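Local coordinates for protein class I SAM-dependent methyltransferase (Silicibacter pomeroyi DSS-3, PDB 3CVO) that is of unknown function but has the Rossmann-like fold of class I SAM-dependent methyltransferases and probably transfers methyl groups from S-adenosylmethionine, at residues K52-V57 with E78-N83. Sequence-based numbering, arbitrary orientation. Where two conformers were deposited one is given.
Sequences KHVTSV and EGTEVN. With EDO (1,2-ethanediol), chain O.
The His53 ring and the Glu81 carboxylate stand side by side on one face of the sheet, their planes 60° apart, Glu81 OE2 lying oblique to the ring, 3.8 Å from His53 CE1. A water lies in the ring plane at the edge, 2.8 Å from His53 ND1, and donates to Glu81 OE1, bridging the two side chains. His53 NE2 donates to O1 of a 1,2-ethanediol (2.8 Å), which lies at the ring edge and probably comes from the crystallisation liquor; the diol's other hydroxyl, O2, sits beside Thr55 OG1, and Gly119 O also binds the diol. With CG anti to the backbone N (chi1 180°), the His53 ring is carried alongside Glu81. Strands 53-58 and 81-86, linked through helix 61-73, form a parallel beta-alpha-beta unit of the Rossmann-like sheet, 81-86 being an outermost strand within the chain. Backbone hydrogen bonds Glu81 N to Lys52 O, Val54 N to Glu81 O, Asn83 N to Val54 O and Ser56 N to Asn83 O alternate in direction between the strands. On the opposite face Val54 CB packs against Val82 CG2 (4.0 Å), beneath helix 41-47, whose Ala46 touches Val54 and whose Ala47 touches Val82. At the N-terminal end of the pair, Lys52 N donates almost straight to Thr80 OG1 (2.8 Å, 173°), a hydroxyl also hydrogen-bonded to Leu49 O, while Thr80 CG2 lies 3.5 Å from Lys52 O. A valine in place of Thr80 would probably leave Lys52 N and Leu49 O without this shared partner. Lys52 bends away at chi2, its NZ reaching the carbonyls of Glu29 and Ala31.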
ATOM      1  N   LYS A  52      16.031  22.091  18.677  1.00 21.19           N
ATOM      2  CA  LYS A  52      15.126  21.267  17.846  1.00 20.72           C
ATOM      3  C   LYS A  52      15.825  20.351  16.850  1.00 24.47           C
ATOM      4  O   LYS A  52      16.905  20.635  16.355  1.00 21.71           O
ATOM      5  CB  LYS A  52      14.183  22.137  17.034  1.00 21.50           C
ATOM      6  CG  LYS A  52      13.462  23.238  17.771  1.00 22.41           C
ATOM      7  CD  LYS A  52      12.603  22.758  18.921  1.00 23.89           C
ATOM      8  CE  LYS A  52      11.853  23.918  19.514  1.00 25.15           C
ATOM      9  NZ  LYS A  52      11.224  23.594  20.819  1.00 20.71           N
ATOM     10  N   HIS A  53      15.171  19.230  16.551  1.00 22.93           N
ATOM     11  CA  HIS A  53      15.607  18.373  15.484  1.00 22.89           C
ATOM     12  C   HIS A  53      14.498  18.375  14.437  1.00 24.90           C
ATOM     13  O   HIS A  53      13.391  17.964  14.736  1.00 21.24           O
ATOM     14  CB  HIS A  53      15.847  16.953  15.983  1.00 23.63           C
ATOM     15  CG  HIS A  53      16.298  16.012  14.912  1.00 31.33           C
ATOM     16  ND1 HIS A  53      17.625  15.694  14.708  1.00 32.31           N
ATOM     17  CD2 HIS A  53      15.599  15.343  13.959  1.00 26.79           C
ATOM     18  CE1 HIS A  53      17.722  14.860  13.686  1.00 37.44           C
ATOM     19  NE2 HIS A  53      16.507  14.626  13.221  1.00 31.21           N
ATOM     20  N   VAL A  54      14.837  18.867  13.243  1.00 21.82           N
ATOM     21  CA  VAL A  54      13.875  19.148  12.189  1.00 21.43           C
ATOM     22  C   VAL A  54      14.212  18.414  10.909  1.00 21.21           C
ATOM     23  O   VAL A  54      15.343  18.402  10.455  1.00 20.13           O
ATOM     24  CB  VAL A  54      13.783  20.668  11.901  1.00 20.53           C
ATOM     25  CG1 VAL A  54      12.564  20.943  11.007  1.00 25.45           C
ATOM     26  CG2 VAL A  54      13.740  21.444  13.219  1.00 21.03           C
ATOM     27  N   THR A  55      13.182  17.764  10.364  1.00 22.45           N
ATOM     28  CA  THR A  55      13.271  17.062   9.100  1.00 21.65           C
ATOM     29  C   THR A  55      12.099  17.497   8.261  1.00 19.26           C
ATOM     30  O   THR A  55      10.963  17.534   8.727  1.00 21.62           O
ATOM     31  CB  THR A  55      13.268  15.491   9.244  1.00 21.93           C
ATOM     32  OG1 THR A  55      14.241  15.099  10.209  1.00 22.14           O
ATOM     33  CG2 THR A  55      13.593  14.821   7.903  1.00 22.97           C
ATOM     34  N   SER A  56      12.408  17.902   7.043  1.00 18.32           N
ATOM     35  CA  SER A  56      11.395  18.408   6.119  1.00 20.06           C
ATOM     36  C   SER A  56      11.510  17.683   4.787  1.00 22.87           C
ATOM     37  O   SER A  56      12.515  17.738   4.104  1.00 25.36           O
ATOM     38  CB  SER A  56      11.563  19.920   5.903  1.00 21.27           C
ATOM     39  OG  SER A  56      11.638  20.606   7.161  1.00 28.74           O
ATOM     40  N   VAL A  57      10.442  16.980   4.457  1.00 23.10           N
ATOM     41  CA  VAL A  57      10.339  16.194   3.237  1.00 21.23           C
ATOM     42  C   VAL A  57       9.857  17.112   2.134  1.00 19.53           C
ATOM     43  O   VAL A  57       8.870  17.830   2.246  1.00 24.58           O
ATOM     44  CB  VAL A  57       9.333  14.968   3.435  1.00 21.67           C
ATOM     45  CG1 VAL A  57       9.045  14.224   2.074  1.00 20.58           C
ATOM     46  CG2 VAL A  57       9.833  14.038   4.551  1.00 22.35           C
ATOM     47  N   GLU A  78      20.826  27.824  18.275  1.00 24.79           N
ATOM     48  CA  GLU A  78      21.766  26.944  18.984  1.00 25.25           C
ATOM     49  C   GLU A  78      21.105  25.601  19.279  1.00 24.57           C
ATOM     50  O   GLU A  78      19.965  25.536  19.728  1.00 24.24           O
ATOM     51  CB  GLU A  78      22.302  27.591  20.269  1.00 25.82           C
ATOM     52  CG  GLU A  78      23.376  26.764  20.963  1.00 31.38           C
ATOM     53  N   GLY A  79      21.832  24.543  18.974  1.00 23.43           N
ATOM     54  CA  GLY A  79      21.399  23.196  19.295  1.00 25.47           C
ATOM     55  C   GLY A  79      20.393  22.617  18.324  1.00 24.02           C
ATOM     56  O   GLY A  79      19.950  21.495  18.482  1.00 26.00           O
ATOM     57  N   THR A  80      20.051  23.390  17.306  1.00 22.11           N
ATOM     58  CA  THR A  80      19.045  22.964  16.335  1.00 21.15           C
ATOM     59  C   THR A  80      19.673  22.505  15.031  1.00 22.10           C
ATOM     60  O   THR A  80      20.615  23.106  14.538  1.00 22.15           O
ATOM     61  CB  THR A  80      18.032  24.090  16.098  1.00 16.78           C
ATOM     62  OG1 THR A  80      17.259  24.248  17.291  1.00 21.31           O
ATOM     63  CG2 THR A  80      17.105  23.794  14.897  1.00 22.21           C
ATOM     64  N   GLU A  81      19.135  21.412  14.508  1.00 23.48           N
ATOM     65  CA  GLU A  81      19.601  20.790  13.253  1.00 24.25           C
ATOM     66  C   GLU A  81      18.405  20.701  12.302  1.00 23.02           C
ATOM     67  O   GLU A  81      17.328  20.309  12.708  1.00 22.82           O
ATOM     68  CB  GLU A  81      20.163  19.399  13.549  1.00 28.36           C
ATOM     69  CG  GLU A  81      20.516  18.579  12.318  1.00 36.74           C
ATOM     70  CD  GLU A  81      20.958  17.151  12.645  1.00 49.61           C
ATOM     71  OE1 GLU A  81      21.589  16.954  13.713  1.00 56.44           O
ATOM     72  OE2 GLU A  81      20.686  16.233  11.826  1.00 45.69           O
ATOM     73  N   VAL A  82      18.602  21.095  11.067  1.00 22.05           N
ATOM     74  CA  VAL A  82      17.525  21.076  10.085  1.00 22.20           C
ATOM     75  C   VAL A  82      17.962  20.297   8.863  1.00 23.89           C
ATOM     76  O   VAL A  82      18.950  20.645   8.209  1.00 25.01           O
ATOM     77  CB  VAL A  82      17.114  22.506   9.696  1.00 23.90           C
ATOM     78  CG1 VAL A  82      16.006  22.476   8.630  1.00 28.88           C
ATOM     79  CG2 VAL A  82      16.686  23.276  10.936  1.00 22.03           C
ATOM     80  N   ASN A  83      17.225  19.233   8.554  0.50 22.05           N
ATOM     81  CA  ASN A  83      17.532  18.403   7.390  0.50 19.14           C
ATOM     82  C   ASN A  83      16.427  18.458   6.361  0.50 19.13           C
ATOM     83  O   ASN A  83      15.353  17.926   6.547  0.50 15.97           O
ATOM     84  CB  ASN A  83      17.795  16.938   7.793  0.50 20.89           C
ATOM     85  CG  ASN A  83      18.899  16.812   8.818  0.50 18.71           C
ATOM     86  OD1 ASN A  83      18.706  16.231   9.883  0.50 21.93           O
ATOM     87  ND2 ASN A  83      20.040  17.396   8.527  0.50 20.76           N
TER
HETATM   88  C1  EDO O 212      17.229  11.988  10.541  1.00 46.90           C
HETATM   89  O1  EDO O 212      16.379  12.358  11.651  1.00 35.68           O
HETATM   90  C2  EDO O 212      16.824  12.746   9.270  1.00 47.58           C
HETATM   91  O2  EDO O 212      16.640  14.144   9.569  1.00 38.61           O
HETATM   92  O   HOH W   1      19.745  16.608  16.235  1.00 51.07           O